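Local coordinates for designed helical repeat protein (PDB 5CWF) that has no known natural function but was designed de novo to fold as a chain of helical repeats, which binds calcium ions in the crystal, at residues L145-R150 and A167-E172; E130-N135 and E139-M144; V84-E89 and K97-L102; R74-A79 and E116-I121. All coordinates share one frame; numbering follows the deposited sequence.

Interaction 1. Residues L145-R150 and A167-E172; sequences LELAKR and ARQAAE. With CA (calcium ion), chain I.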
loop_
_atom_site.group_PDB
_atom_site.type_symbol
_atom_site.label_atom_id
_atom_site.label_comp_id
_atom_site.label_asym_id
_atom_site.label_seq_id
_atom_site.Cartn_x
_atom_site.Cartn_y
_atom_site.Cartn_z
ATOM N N LEU A 145 -8.995 7.303 8.783
ATOM C CA LEU A 145 -9.918 6.765 7.772
ATOM C C LEU A 145 -10.409 7.883 6.858
ATOM O O LEU A 145 -10.508 7.719 5.639
ATOM C CB LEU A 145 -11.110 6.033 8.433
ATOM C CG LEU A 145 -12.171 5.490 7.465
ATOM C CD1 LEU A 145 -11.530 4.616 6.382
ATOM C CD2 LEU A 145 -13.281 4.693 8.201
ATOM N N GLU A 146 -10.703 9.030 7.439
ATOM C CA GLU A 146 -11.140 10.171 6.636
ATOM C C GLU A 146 -10.037 10.645 5.682
ATOM O O GLU A 146 -10.299 11.000 4.510
ATOM C CB GLU A 146 -11.609 11.276 7.579
ATOM C CG GLU A 146 -12.846 10.825 8.402
ATOM C CD GLU A 146 -13.949 10.165 7.530
ATOM O OE1 GLU A 146 -14.561 10.890 6.704
ATOM O OE2 GLU A 146 -14.203 8.933 7.659
ATOM N N LEU A 147 -8.801 10.620 6.152
ATOM C CA LEU A 147 -7.683 10.989 5.286
ATOM C C LEU A 147 -7.436 9.955 4.189
ATOM O O LEU A 147 -7.153 10.314 3.056
ATOM C CB LEU A 147 -6.418 11.183 6.096
ATOM C CG LEU A 147 -6.391 12.361 7.061
ATOM C CD1 LEU A 147 -4.983 12.480 7.620
ATOM C CD2 LEU A 147 -6.792 13.663 6.378
ATOM N N ALA A 148 -7.572 8.679 4.527
ATOM C CA ALA A 148 -7.392 7.594 3.568
ATOM C C ALA A 148 -8.437 7.641 2.462
ATOM O O ALA A 148 -8.152 7.353 1.303
ATOM C CB ALA A 148 -7.443 6.239 4.307
ATOM N N LYS A 149 -9.658 8.012 2.833
ATOM C CA LYS A 149 -10.730 8.181 1.862
ATOM C C LYS A 149 -10.361 9.302 0.892
ATOM O O LYS A 149 -10.658 9.242 -0.306
ATOM C CB LYS A 149 -12.050 8.533 2.558
ATOM C CG LYS A 149 -12.726 7.414 3.350
ATOM C CD LYS A 149 -12.723 6.077 2.641
ATOM C CE LYS A 149 -13.597 5.077 3.395
ATOM N NZ LYS A 149 -13.224 3.657 3.148
ATOM N N ARG A 150 -9.709 10.338 1.410
ATOM C CA ARG A 150 -9.296 11.461 0.552
ATOM C C ARG A 150 -8.132 11.086 -0.368
ATOM O O ARG A 150 -8.062 11.564 -1.501
ATOM C CB ARG A 150 -8.926 12.662 1.413
ATOM C CG ARG A 150 -10.135 13.257 2.093
ATOM C CD ARG A 150 -9.782 14.378 3.051
ATOM N NE ARG A 150 -9.009 15.436 2.406
ATOM C CZ ARG A 150 -8.141 16.220 3.040
ATOM N NH1 ARG A 150 -7.968 16.104 4.349
ATOM N NH2 ARG A 150 -7.468 17.147 2.371
ATOM N N ALA A 167 -0.644 14.088 2.830
ATOM C CA ALA A 167 0.538 13.559 3.513
ATOM C C ALA A 167 1.011 14.499 4.611
ATOM O O ALA A 167 1.386 14.041 5.705
ATOM C CB ALA A 167 1.673 13.305 2.515
ATOM N N ARG A 168 1.011 15.798 4.322
ATOM C CA ARG A 168 1.383 16.798 5.328
ATOM C C ARG A 168 0.399 16.832 6.497
ATOM O O ARG A 168 0.807 16.941 7.646
ATOM C CB ARG A 168 1.488 18.205 4.728
ATOM C CG ARG A 168 2.680 18.431 3.786
ATOM C CD ARG A 168 2.707 19.868 3.242
ATOM N NE ARG A 168 1.582 20.184 2.365
ATOM C CZ ARG A 168 1.656 20.313 1.041
ATOM N NH1 ARG A 168 2.813 20.169 0.399
ATOM N NH2 ARG A 168 0.562 20.608 0.352
ATOM N N GLN A 169 -0.896 16.766 6.203
ATOM C CA GLN A 169 -1.904 16.756 7.266
ATOM C C GLN A 169 -1.793 15.506 8.135
ATOM O O GLN A 169 -1.958 15.577 9.349
ATOM C CB GLN A 169 -3.317 16.833 6.690
ATOM C CG GLN A 169 -3.683 18.166 6.076
ATOM C CD GLN A 169 -5.000 18.103 5.318
ATOM O OE1 GLN A 169 -5.834 17.236 5.584
ATOM N NE2 GLN A 169 -5.193 19.016 4.370
ATOM N N ALA A 170 -1.487 14.361 7.530
ATOM C CA ALA A 170 -1.314 13.149 8.324
ATOM C C ALA A 170 -0.106 13.290 9.263
ATOM O O ALA A 170 -0.192 12.917 10.433
ATOM C CB ALA A 170 -1.167 11.929 7.447
ATOM N N ALA A 171 0.998 13.840 8.760
ATOM C CA ALA A 171 2.196 14.031 9.579
ATOM C C ALA A 171 1.940 15.022 10.721
ATOM O O ALA A 171 2.472 14.863 11.822
ATOM C CB ALA A 171 3.356 14.505 8.715
ATOM N N GLU A 172 1.132 16.044 10.453
ATOM C CA GLU A 172 0.792 17.042 11.463
ATOM C C GLU A 172 -0.269 16.582 12.469
ATOM O O GLU A 172 -0.303 17.071 13.595
ATOM C CB GLU A 172 0.325 18.328 10.786
ATOM C CG GLU A 172 1.438 19.065 10.035
ATOM C CD GLU A 172 2.553 19.546 10.952
ATOM O OE1 GLU A 172 3.684 19.747 10.461
ATOM O OE2 GLU A 172 2.296 19.732 12.160
HETATM CA CA CA I . 4.970 20.919 12.347
#
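Arg150 reaches across from helix 138-156 to Gln169 on helix 160-176, and its NH1 donates a hydrogen bond of 2.7 Å to Gln169 OE1. The bond is fairly straight (160° at the hydrogen); OE1 takes it in its own carbonyl plane, on a lone pair, and sits at the edge of the guanidinium. The two side chains meet at about a right angle, with amide and guanidinium planes 35° apart. A bend in the arginine chain (chi3 55°) turns NH1 toward the oxygen, while Gln169 comes out extended. Beneath this polar pair lies Leu147, its two methyls dividing the contact. CD2 packs under Gln169 OE1 at 3.8 Å, and CD1 rests on the Ala170 backbone, 3.8 Å from Ala170 CA, with Ala170 CB alongside. The amide is held from its other end as well: Gln169 NE2 bonds to Glu165 one turn earlier, which fixes which way the group is flipped. Ile166 touches both Leu147 and Arg150, and Ile128 of helix 115-134 touches both Leu147 and Ala170. Apart from the contact, Glu172 OE1 binds a calcium ion at 2.6 Å together with Glu175. With axes 10.7 Å apart and nearly antiparallel, the two segments form a helical hairpin, the last one of this designed repeat protein.

Interaction 2. Residues E130-N135 and E139-M144; sequences EALREN and EMAKKM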
loop_
_atom_site.group_PDB
_atom_site.type_symbol
_atom_site.label_atom_id
_atom_site.label_comp_id
_atom_site.label_asym_id
_atom_site.label_seq_id
_atom_site.Cartn_x
_atom_site.Cartn_y
_atom_site.Cartn_z
ATOM N N GLU A 130 2.286 5.280 9.119
ATOM C CA GLU A 130 3.242 5.633 10.173
ATOM C C GLU A 130 2.520 6.209 11.390
ATOM O O GLU A 130 2.828 5.870 12.538
ATOM C CB GLU A 130 4.270 6.631 9.627
ATOM C CG GLU A 130 5.382 7.003 10.582
ATOM C CD GLU A 130 6.265 8.121 10.038
ATOM O OE1 GLU A 130 6.408 8.238 8.796
ATOM O OE2 GLU A 130 6.813 8.888 10.858
ATOM N N ALA A 131 1.522 7.043 11.139
ATOM C CA ALA A 131 0.747 7.654 12.228
ATOM C C ALA A 131 0.017 6.604 13.059
ATOM O O ALA A 131 -0.071 6.693 14.290
ATOM C CB ALA A 131 -0.246 8.646 11.649
ATOM N N LEU A 132 -0.549 5.625 12.377
ATOM C CA LEU A 132 -1.311 4.597 13.056
ATOM C C LEU A 132 -0.378 3.673 13.844
ATOM O O LEU A 132 -0.757 3.131 14.876
ATOM C CB LEU A 132 -2.133 3.829 12.030
ATOM C CG LEU A 132 -3.377 4.637 11.632
ATOM C CD1 LEU A 132 -4.048 3.986 10.430
ATOM C CD2 LEU A 132 -4.370 4.799 12.785
ATOM N N ARG A 133 0.840 3.459 13.360
ATOM C CA ARG A 133 1.733 2.583 14.115
ATOM C C ARG A 133 2.230 3.259 15.386
ATOM O O ARG A 133 2.578 2.583 16.363
ATOM C CB ARG A 133 2.886 2.140 13.233
ATOM C CG ARG A 133 2.362 1.202 12.168
ATOM C CD ARG A 133 3.414 0.688 11.276
ATOM N NE ARG A 133 4.155 -0.421 11.872
ATOM C CZ ARG A 133 5.078 -1.104 11.206
ATOM N NH1 ARG A 133 5.338 -0.793 9.943
ATOM N NH2 ARG A 133 5.717 -2.105 11.784
ATOM N N GLU A 134 2.224 4.589 15.391
ATOM C CA GLU A 134 2.566 5.338 16.595
ATOM C C GLU A 134 1.396 5.302 17.577
ATOM O O GLU A 134 1.580 5.190 18.799
ATOM C CB GLU A 134 2.910 6.782 16.244
ATOM C CG GLU A 134 3.359 7.606 17.432
ATOM C CD GLU A 134 3.865 8.983 17.037
ATOM O OE1 GLU A 134 4.162 9.189 15.842
ATOM O OE2 GLU A 134 3.968 9.858 17.929
ATOM N N ASN A 135 0.182 5.360 17.033
ATOM C CA ASN A 135 -1.036 5.314 17.850
ATOM C C ASN A 135 -2.227 4.798 17.053
ATOM O O ASN A 135 -2.756 5.514 16.202
ATOM C CB ASN A 135 -1.366 6.700 18.403
ATOM C CG ASN A 135 -2.687 6.725 19.162
ATOM O OD1 ASN A 135 -3.225 5.682 19.519
ATOM N ND2 ASN A 135 -3.225 7.922 19.386
ATOM N N GLU A 139 -9.826 6.202 18.115
ATOM C CA GLU A 139 -9.921 7.608 17.730
ATOM C C GLU A 139 -8.939 8.009 16.626
ATOM O O GLU A 139 -9.298 8.745 15.716
ATOM C CB GLU A 139 -9.708 8.512 18.944
ATOM C CG GLU A 139 -9.731 9.995 18.580
ATOM C CD GLU A 139 -9.648 10.906 19.786
ATOM O OE1 GLU A 139 -9.636 10.395 20.928
ATOM O OE2 GLU A 139 -9.611 12.141 19.587
ATOM N N MET A 140 -7.694 7.556 16.708
ATOM C CA MET A 140 -6.745 7.896 15.654
ATOM C C MET A 140 -7.161 7.209 14.357
ATOM O O MET A 140 -7.098 7.811 13.276
ATOM C CB MET A 140 -5.325 7.481 16.041
ATOM C CG MET A 140 -4.231 7.970 15.102
ATOM S SD MET A 140 -4.152 9.763 14.861
ATOM C CE MET A 140 -4.196 10.356 16.541
ATOM N N ALA A 141 -7.640 5.974 14.456
ATOM C CA ALA A 141 -8.027 5.228 13.260
ATOM C C ALA A 141 -9.191 5.896 12.525
ATOM O O ALA A 141 -9.256 5.877 11.295
ATOM C CB ALA A 141 -8.402 3.793 13.632
ATOM N N LYS A 142 -10.125 6.473 13.275
ATOM C CA LYS A 142 -11.247 7.165 12.648
ATOM C C LYS A 142 -10.765 8.401 11.882
ATOM O O LYS A 142 -11.205 8.668 10.773
ATOM C CB LYS A 142 -12.291 7.555 13.678
ATOM C CG LYS A 142 -13.143 6.388 14.160
ATOM C CD LYS A 142 -14.109 6.849 15.245
ATOM C CE LYS A 142 -15.133 5.780 15.605
ATOM N NZ LYS A 142 -16.040 6.242 16.689
ATOM N N LYS A 143 -9.852 9.149 12.486
ATOM C CA LYS A 143 -9.249 10.304 11.830
ATOM C C LYS A 143 -8.499 9.891 10.570
ATOM O O LYS A 143 -8.593 10.528 9.518
ATOM C CB LYS A 143 -8.281 10.987 12.792
ATOM C CG LYS A 143 -8.917 11.532 14.044
ATOM C CD LYS A 143 -7.846 11.979 15.025
ATOM C CE LYS A 143 -8.436 12.711 16.214
ATOM N NZ LYS A 143 -7.375 13.101 17.181
ATOM N N MET A 144 -7.741 8.810 10.666
ATOM C CA MET A 144 -6.931 8.400 9.519
ATOM C C MET A 144 -7.819 7.805 8.420
ATOM O O MET A 144 -7.455 7.844 7.237
ATOM C CB MET A 144 -5.836 7.421 9.961
ATOM C CG MET A 144 -4.795 8.073 10.888
ATOM S SD MET A 144 -3.931 9.426 10.040
ATOM C CE MET A 144 -4.842 10.848 10.659
#
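Leu132 packs against Met140, Ala141 and Met144 near the turn of an antiparallel helical hairpin, where helix 115-134 hands over to helix 138-156. The short axes lie 9.8 Å apart at 171°, and three residues separate the two segments. Apolar contacts carry most of the surface. Leu132 CD2 lies over the Ala141 backbone, 3.7 Å from Ala141 CA, and the same methyl also touches Met140 CG. Leu132 and Met144 lie flank to flank, pointing opposite ways, with Leu132 CG 3.8 Å from Met144 CG. Met144 then folds back on itself (chi2 -62°), which brings its SD within 4.1 Å of Ala131 CB, so one methionine covers the adjacent Ala131 and Leu132. Val174 of helix 160-176 touches Ala131, and Val98 of helix 93-111 touches Leu132. Polar contacts gather at the turn. Asn135 is the first residue to leave helical geometry; with CG anti to the backbone N (chi1 175°), its amide is sent toward Met140. Its OD1 accepts the amide of Ser137, an Asx turn, and its ND2 bonds to Asp177, the last ordered residue. Ser137 OG in turn pairs with the amide of Met140. Within helix 138-156, Lys143 NZ makes a salt bridge of 3.4 Å with Glu139 OE2, a poorly ordered partner; as a hydrogen bond it is weak. The Met140 side chain bridges both groups of contacts: its CE lies 3.9 Å from Asn135 ND2, and its CG presses to 3.1 Å from Asn135 O.

Interaction 3. Residues V84-E89 and K97-L102; sequences VEALRE and KVMLAL. With CA (calcium ion), chain G.
No flat group meets another where Leu87 and Ala86 face Met99; the Arg88 guanidinium and the Glu85 and Glu89 carboxylates take no part, both acids pairing with Arg133 instead, and the touching surfaces are purely aliphatic. Leu87 CG stands 3.6 Å from Met99 CG, and the two side chains run antiparallel alongside one another. Both leucine methyls lie along one side of the methionine's CB-CG bond: CD1 is 4.0 Å from Met99 CB, while CD2 is 3.9 Å from Met99 CG. The first torsion of Leu87 (chi1 -97°) is well off a staggered position. Beyond CG the methionine bends (chi2 -45°) and then runs out, so that its CE ends 4.0 Å from Ala86 CB. On the far side of the same turn the backbone serves a calcium ion. Arg88 O binds the metal directly at 2.3 Å, and three waters complete the ligands found here. Two of these waters also donate to the neighbouring carbonyls, one to Leu87 O at 2.8 Å and one to Glu89 O, so three successive carbonyls at the C-terminal end of helix 70-89 hold the hydrated ion. The partial negative charge of a helix end would favour this. Glu85, with Glu82, belongs to a separate calcium site. Among the surrounding helices, Met50 and Met54 of helix 48-67 cover Leu87, Val129 of helix 115-134 backs Ala86, and Glu37 and Glu44 take the Arg88 guanidinium; helix 138-156 packs against helix 93-111 through Val98, Ala101 and Leu102.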
loop_
_atom_site.group_PDB
_atom_site.type_symbol
_atom_site.label_atom_id
_atom_site.label_comp_id
_atom_site.label_asym_id
_atom_site.label_seq_id
_atom_site.Cartn_x
_atom_site.Cartn_y
_atom_site.Cartn_z
ATOM N N VAL A 84 0.931 -3.736 5.236
ATOM C CA VAL A 84 0.760 -5.081 5.780
ATOM C C VAL A 84 1.334 -5.154 7.187
ATOM O O VAL A 84 0.709 -5.757 8.059
ATOM C CB VAL A 84 1.394 -6.175 4.887
ATOM C CG1 VAL A 84 1.096 -7.572 5.466
ATOM C CG2 VAL A 84 0.816 -6.108 3.486
ATOM N N GLU A 85 2.514 -4.567 7.419
ATOM C CA GLU A 85 3.089 -4.560 8.771
ATOM C C GLU A 85 2.137 -3.926 9.800
ATOM O O GLU A 85 1.999 -4.421 10.929
ATOM C CB GLU A 85 4.435 -3.828 8.780
ATOM C CG GLU A 85 5.572 -4.646 8.173
ATOM C CD GLU A 85 6.924 -3.943 8.237
ATOM O OE1 GLU A 85 7.022 -2.845 8.831
ATOM O OE2 GLU A 85 7.911 -4.520 7.723
ATOM N N ALA A 86 1.489 -2.831 9.417
ATOM C CA ALA A 86 0.553 -2.129 10.292
ATOM C C ALA A 86 -0.672 -2.983 10.598
ATOM O O ALA A 86 -1.170 -3.018 11.737
ATOM C CB ALA A 86 0.124 -0.821 9.649
ATOM N N LEU A 87 -1.155 -3.683 9.581
ATOM C CA LEU A 87 -2.306 -4.547 9.773
ATOM C C LEU A 87 -1.980 -5.752 10.625
ATOM O O LEU A 87 -2.829 -6.251 11.370
ATOM C CB LEU A 87 -2.860 -5.025 8.434
ATOM C CG LEU A 87 -4.032 -4.291 7.830
ATOM C CD1 LEU A 87 -4.451 -5.011 6.564
ATOM C CD2 LEU A 87 -5.236 -4.172 8.782
ATOM N N ARG A 88 -0.747 -6.232 10.535
ATOM C CA ARG A 88 -0.384 -7.363 11.354
ATOM C C ARG A 88 -0.266 -6.935 12.816
ATOM O O ARG A 88 -0.453 -7.749 13.705
ATOM C CB ARG A 88 0.921 -7.991 10.870
ATOM C CG ARG A 88 0.779 -8.706 9.528
ATOM C CD ARG A 88 2.097 -9.313 9.104
ATOM N NE ARG A 88 2.423 -10.519 9.868
ATOM C CZ ARG A 88 3.620 -11.098 9.862
ATOM N NH1 ARG A 88 4.611 -10.584 9.141
ATOM N NH2 ARG A 88 3.827 -12.198 10.571
ATOM N N GLU A 89 -0.008 -5.658 13.077
ATOM C CA GLU A 89 -0.012 -5.186 14.459
ATOM C C GLU A 89 -1.438 -5.023 14.980
ATOM O O GLU A 89 -1.715 -5.300 16.132
ATOM C CB GLU A 89 0.738 -3.863 14.604
ATOM C CG GLU A 89 2.228 -3.980 14.338
ATOM C CD GLU A 89 2.914 -2.638 14.356
ATOM O OE1 GLU A 89 2.200 -1.610 14.388
ATOM O OE2 GLU A 89 4.164 -2.611 14.281
ATOM N N LYS A 97 -10.474 -0.937 7.462
ATOM C CA LYS A 97 -11.102 0.034 6.570
ATOM C C LYS A 97 -10.096 1.054 6.060
ATOM O O LYS A 97 -10.125 1.419 4.892
ATOM C CB LYS A 97 -12.265 0.742 7.262
ATOM C CG LYS A 97 -13.492 -0.161 7.407
ATOM C CD LYS A 97 -14.739 0.586 7.842
ATOM C CE LYS A 97 -14.598 1.246 9.187
ATOM N NZ LYS A 97 -15.929 1.290 9.896
ATOM N N VAL A 98 -9.227 1.532 6.943
ATOM C CA VAL A 98 -8.197 2.472 6.536
ATOM C C VAL A 98 -7.308 1.842 5.477
ATOM O O VAL A 98 -7.035 2.419 4.435
ATOM C CB VAL A 98 -7.320 2.904 7.732
ATOM C CG1 VAL A 98 -6.089 3.690 7.273
ATOM C CG2 VAL A 98 -8.135 3.685 8.761
ATOM N N MET A 99 -6.860 0.626 5.764
ATOM C CA MET A 99 -5.903 -0.020 4.909
ATOM C C MET A 99 -6.540 -0.444 3.592
ATOM O O MET A 99 -5.863 -0.449 2.564
ATOM C CB MET A 99 -5.277 -1.222 5.624
ATOM C CG MET A 99 -4.479 -0.822 6.875
ATOM S SD MET A 99 -3.402 0.599 6.683
ATOM C CE MET A 99 -3.162 1.004 8.416
ATOM N N LEU A 100 -7.832 -0.776 3.598
ATOM C CA LEU A 100 -8.468 -1.128 2.323
ATOM C C LEU A 100 -8.527 0.109 1.419
ATOM O O LEU A 100 -8.269 0.029 0.227
ATOM C CB LEU A 100 -9.859 -1.714 2.541
ATOM C CG LEU A 100 -10.575 -2.150 1.252
ATOM C CD1 LEU A 100 -9.752 -3.210 0.542
ATOM C CD2 LEU A 100 -11.985 -2.660 1.518
ATOM N N ALA A 101 -8.847 1.253 2.005
ATOM C CA ALA A 101 -8.891 2.502 1.245
ATOM C C ALA A 101 -7.514 2.834 0.681
ATOM O O ALA A 101 -7.391 3.224 -0.481
ATOM C CB ALA A 101 -9.402 3.645 2.125
ATOM N N LEU A 102 -6.457 2.650 1.473
ATOM C CA LEU A 102 -5.124 2.945 0.989
ATOM C C LEU A 102 -4.690 1.950 -0.083
ATOM O O LEU A 102 -4.104 2.344 -1.071
ATOM C CB LEU A 102 -4.115 2.945 2.137
ATOM C CG LEU A 102 -4.336 4.047 3.175
ATOM C CD1 LEU A 102 -3.297 3.920 4.285
ATOM C CD2 LEU A 102 -4.270 5.427 2.560
HETATM CA CA CA G . -1.820 -9.288 14.728
HETATM O O HOH W 1 -3.354 -8.063 13.432
HETATM O O HOH W 2 -1.197 -8.036 16.626
HETATM O O HOH W 3 0.407 -9.994 14.983
#

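Interaction 4. Residues R74-A79 and E116-I121; sequences REIARA and EVAREI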
loop_
_atom_site.group_PDB
_atom_site.type_symbol
_atom_site.label_atom_id
_atom_site.label_comp_id
_atom_site.label_asym_id
_atom_site.label_seq_id
_atom_site.Cartn_x
_atom_site.Cartn_y
_atom_site.Cartn_z
ATOM N N ARG A 74 9.522 1.151 -6.357
ATOM C CA ARG A 74 10.038 0.885 -5.016
ATOM C C ARG A 74 9.154 1.498 -3.941
ATOM O O ARG A 74 8.939 0.896 -2.893
ATOM C CB ARG A 74 11.453 1.433 -4.844
ATOM C CG ARG A 74 12.527 0.565 -5.331
ATOM C CD ARG A 74 13.862 1.314 -5.258
ATOM N NE ARG A 74 14.521 1.187 -3.966
ATOM C CZ ARG A 74 15.739 1.661 -3.728
ATOM N NH1 ARG A 74 16.367 2.300 -4.690
ATOM N NH2 ARG A 74 16.325 1.476 -2.548
ATOM N N GLU A 75 8.653 2.701 -4.186
ATOM C CA GLU A 75 7.812 3.378 -3.194
ATOM C C GLU A 75 6.471 2.700 -3.010
ATOM O O GLU A 75 5.979 2.625 -1.895
ATOM C CB GLU A 75 7.624 4.850 -3.543
ATOM C CG GLU A 75 8.968 5.577 -3.649
ATOM C CD GLU A 75 8.920 7.010 -3.188
ATOM O OE1 GLU A 75 8.378 7.274 -2.097
ATOM O OE2 GLU A 75 9.429 7.876 -3.927
ATOM N N ILE A 76 5.869 2.222 -4.095
ATOM C CA ILE A 76 4.611 1.504 -3.987
ATOM C C ILE A 76 4.847 0.187 -3.250
ATOM O O ILE A 76 4.064 -0.179 -2.373
ATOM C CB ILE A 76 3.962 1.276 -5.371
ATOM C CG1 ILE A 76 3.389 2.599 -5.879
ATOM C CG2 ILE A 76 2.825 0.273 -5.291
ATOM C CD1 ILE A 76 3.054 2.607 -7.376
ATOM N N ALA A 77 5.922 -0.526 -3.590
ATOM C CA ALA A 77 6.224 -1.778 -2.900
ATOM C C ALA A 77 6.465 -1.517 -1.407
ATOM O O ALA A 77 5.981 -2.262 -0.532
ATOM C CB ALA A 77 7.436 -2.458 -3.528
ATOM N N ARG A 78 7.182 -0.443 -1.090
ATOM C CA ARG A 78 7.406 -0.132 0.322
ATOM C C ARG A 78 6.100 0.195 1.029
ATOM O O ARG A 78 5.875 -0.249 2.171
ATOM C CB ARG A 78 8.381 1.029 0.510
ATOM C CG ARG A 78 8.499 1.406 2.002
ATOM C CD ARG A 78 9.489 2.514 2.322
ATOM N NE ARG A 78 9.282 2.937 3.706
ATOM C CZ ARG A 78 9.744 2.315 4.786
ATOM N NH1 ARG A 78 10.517 1.235 4.685
ATOM N NH2 ARG A 78 9.442 2.801 5.984
ATOM N N ALA A 79 5.253 0.991 0.382
ATOM C CA ALA A 79 3.973 1.367 0.980
ATOM C C ALA A 79 3.163 0.126 1.252
ATOM O O ALA A 79 2.553 0.003 2.319
ATOM C CB ALA A 79 3.212 2.296 0.106
ATOM N N GLU A 116 4.228 10.608 -11.096
ATOM C CA GLU A 116 4.208 11.622 -10.040
ATOM C C GLU A 116 3.049 11.351 -9.094
ATOM O O GLU A 116 3.186 11.446 -7.870
ATOM C CB GLU A 116 4.130 13.041 -10.643
ATOM C CG GLU A 116 4.086 14.199 -9.622
ATOM C CD GLU A 116 5.469 14.722 -9.251
ATOM O OE1 GLU A 116 6.388 13.890 -9.073
ATOM O OE2 GLU A 116 5.638 15.966 -9.151
ATOM N N VAL A 117 1.894 10.997 -9.650
ATOM C CA VAL A 117 0.746 10.662 -8.820
ATOM C C VAL A 117 1.010 9.388 -8.024
ATOM O O VAL A 117 0.717 9.318 -6.829
ATOM C CB VAL A 117 -0.527 10.521 -9.686
ATOM C CG1 VAL A 117 -1.679 9.918 -8.891
ATOM C CG2 VAL A 117 -0.899 11.883 -10.253
ATOM N N ALA A 118 1.597 8.384 -8.668
ATOM C CA ALA A 118 1.857 7.128 -7.989
ATOM C C ALA A 118 2.782 7.375 -6.808
ATOM O O ALA A 118 2.562 6.849 -5.714
ATOM C CB ALA A 118 2.448 6.126 -8.944
ATOM N N ARG A 119 3.809 8.196 -7.016
ATOM C CA ARG A 119 4.748 8.493 -5.939
ATOM C C ARG A 119 4.077 9.224 -4.777
ATOM O O ARG A 119 4.346 8.923 -3.618
ATOM C CB ARG A 119 5.902 9.340 -6.467
ATOM C CG ARG A 119 6.747 9.974 -5.365
ATOM C CD ARG A 119 8.034 10.605 -5.911
ATOM N NE ARG A 119 8.993 9.608 -6.384
ATOM C CZ ARG A 119 10.176 9.901 -6.920
ATOM N NH1 ARG A 119 10.558 11.164 -7.054
ATOM N NH2 ARG A 119 10.983 8.928 -7.321
ATOM N N GLU A 120 3.229 10.201 -5.074
ATOM C CA GLU A 120 2.625 10.997 -4.007
ATOM C C GLU A 120 1.521 10.228 -3.270
ATOM O O GLU A 120 1.320 10.427 -2.085
ATOM C CB GLU A 120 2.068 12.312 -4.531
ATOM C CG GLU A 120 3.108 13.293 -5.117
ATOM C CD GLU A 120 4.332 13.558 -4.238
ATOM O OE1 GLU A 120 4.257 13.418 -3.009
ATOM O OE2 GLU A 120 5.360 14.010 -4.783
ATOM N N ILE A 121 0.777 9.380 -3.977
ATOM C CA ILE A 121 -0.248 8.551 -3.322
ATOM C C ILE A 121 0.441 7.562 -2.374
ATOM O O ILE A 121 0.037 7.427 -1.216
ATOM C CB ILE A 121 -1.138 7.820 -4.373
ATOM C CG1 ILE A 121 -1.971 8.844 -5.171
ATOM C CG2 ILE A 121 -2.038 6.776 -3.721
ATOM C CD1 ILE A 121 -3.036 9.565 -4.351
#
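Glu75 and Ile76 reach from helix 70-89 to Arg119 and Ala118 on helix 115-134, two helices of the designed repeat stack that run in broadly the same direction, with helix 93-111 between them in the chain. Glu75 comes first and makes the polar link: its OE2 forms a salt bridge of 3.0 Å with Arg119 NE. The oxygen approaches the guanidinium obliquely, and it also lies 3.7 Å from Arg119 CD, so it rests beside the arginine's aliphatic stem. The carboxylate and guanidinium planes are 38° apart. Arg119 bends at chi3 (-70°) to present NE. Because this arginine was deposited in two conformers, the pairing may be partial. The other carboxylate oxygen, Glu75 OE1, pairs with Arg123 one turn further on, so a single acid is shared by two arginines of the facing helix. Next along, the far end of Ile76 comes up to the facing helix. It and Ala118 both touch Asn68, in the loop just after the calcium ligand Asn67, which ends helix 48-67. Also modelled in two conformers, Ile76 extends its longer branch (chi2 165°) until CD1 meets Ala118 CB at 3.9 Å.

Interactions 2 and 3 are joined by two salt bridges, Arg133 NH1 to Glu85 OE1 at 2.9 Å and Arg133 NH2 to Glu89 OE2 at 3.0 Å, and by packing of Leu132 CD1 on Met99 CE at 3.7 Å. Interaction 1 continues helix 138-156 directly from interaction 2 and leans on interaction 3, with Ala148 CB 3.7 Å from Leu102 CD2. Interaction 4 touches none of the others; its centre is about 16 Å from that of interaction 3, on the opposite side of the chain's centre, although both use helix 70-89. Glu172, Glu85 and Arg88 O bind calcium ions; the side chains of Ala131 and Ala118 lie about 13 Å and about 9 Å from bound calcium.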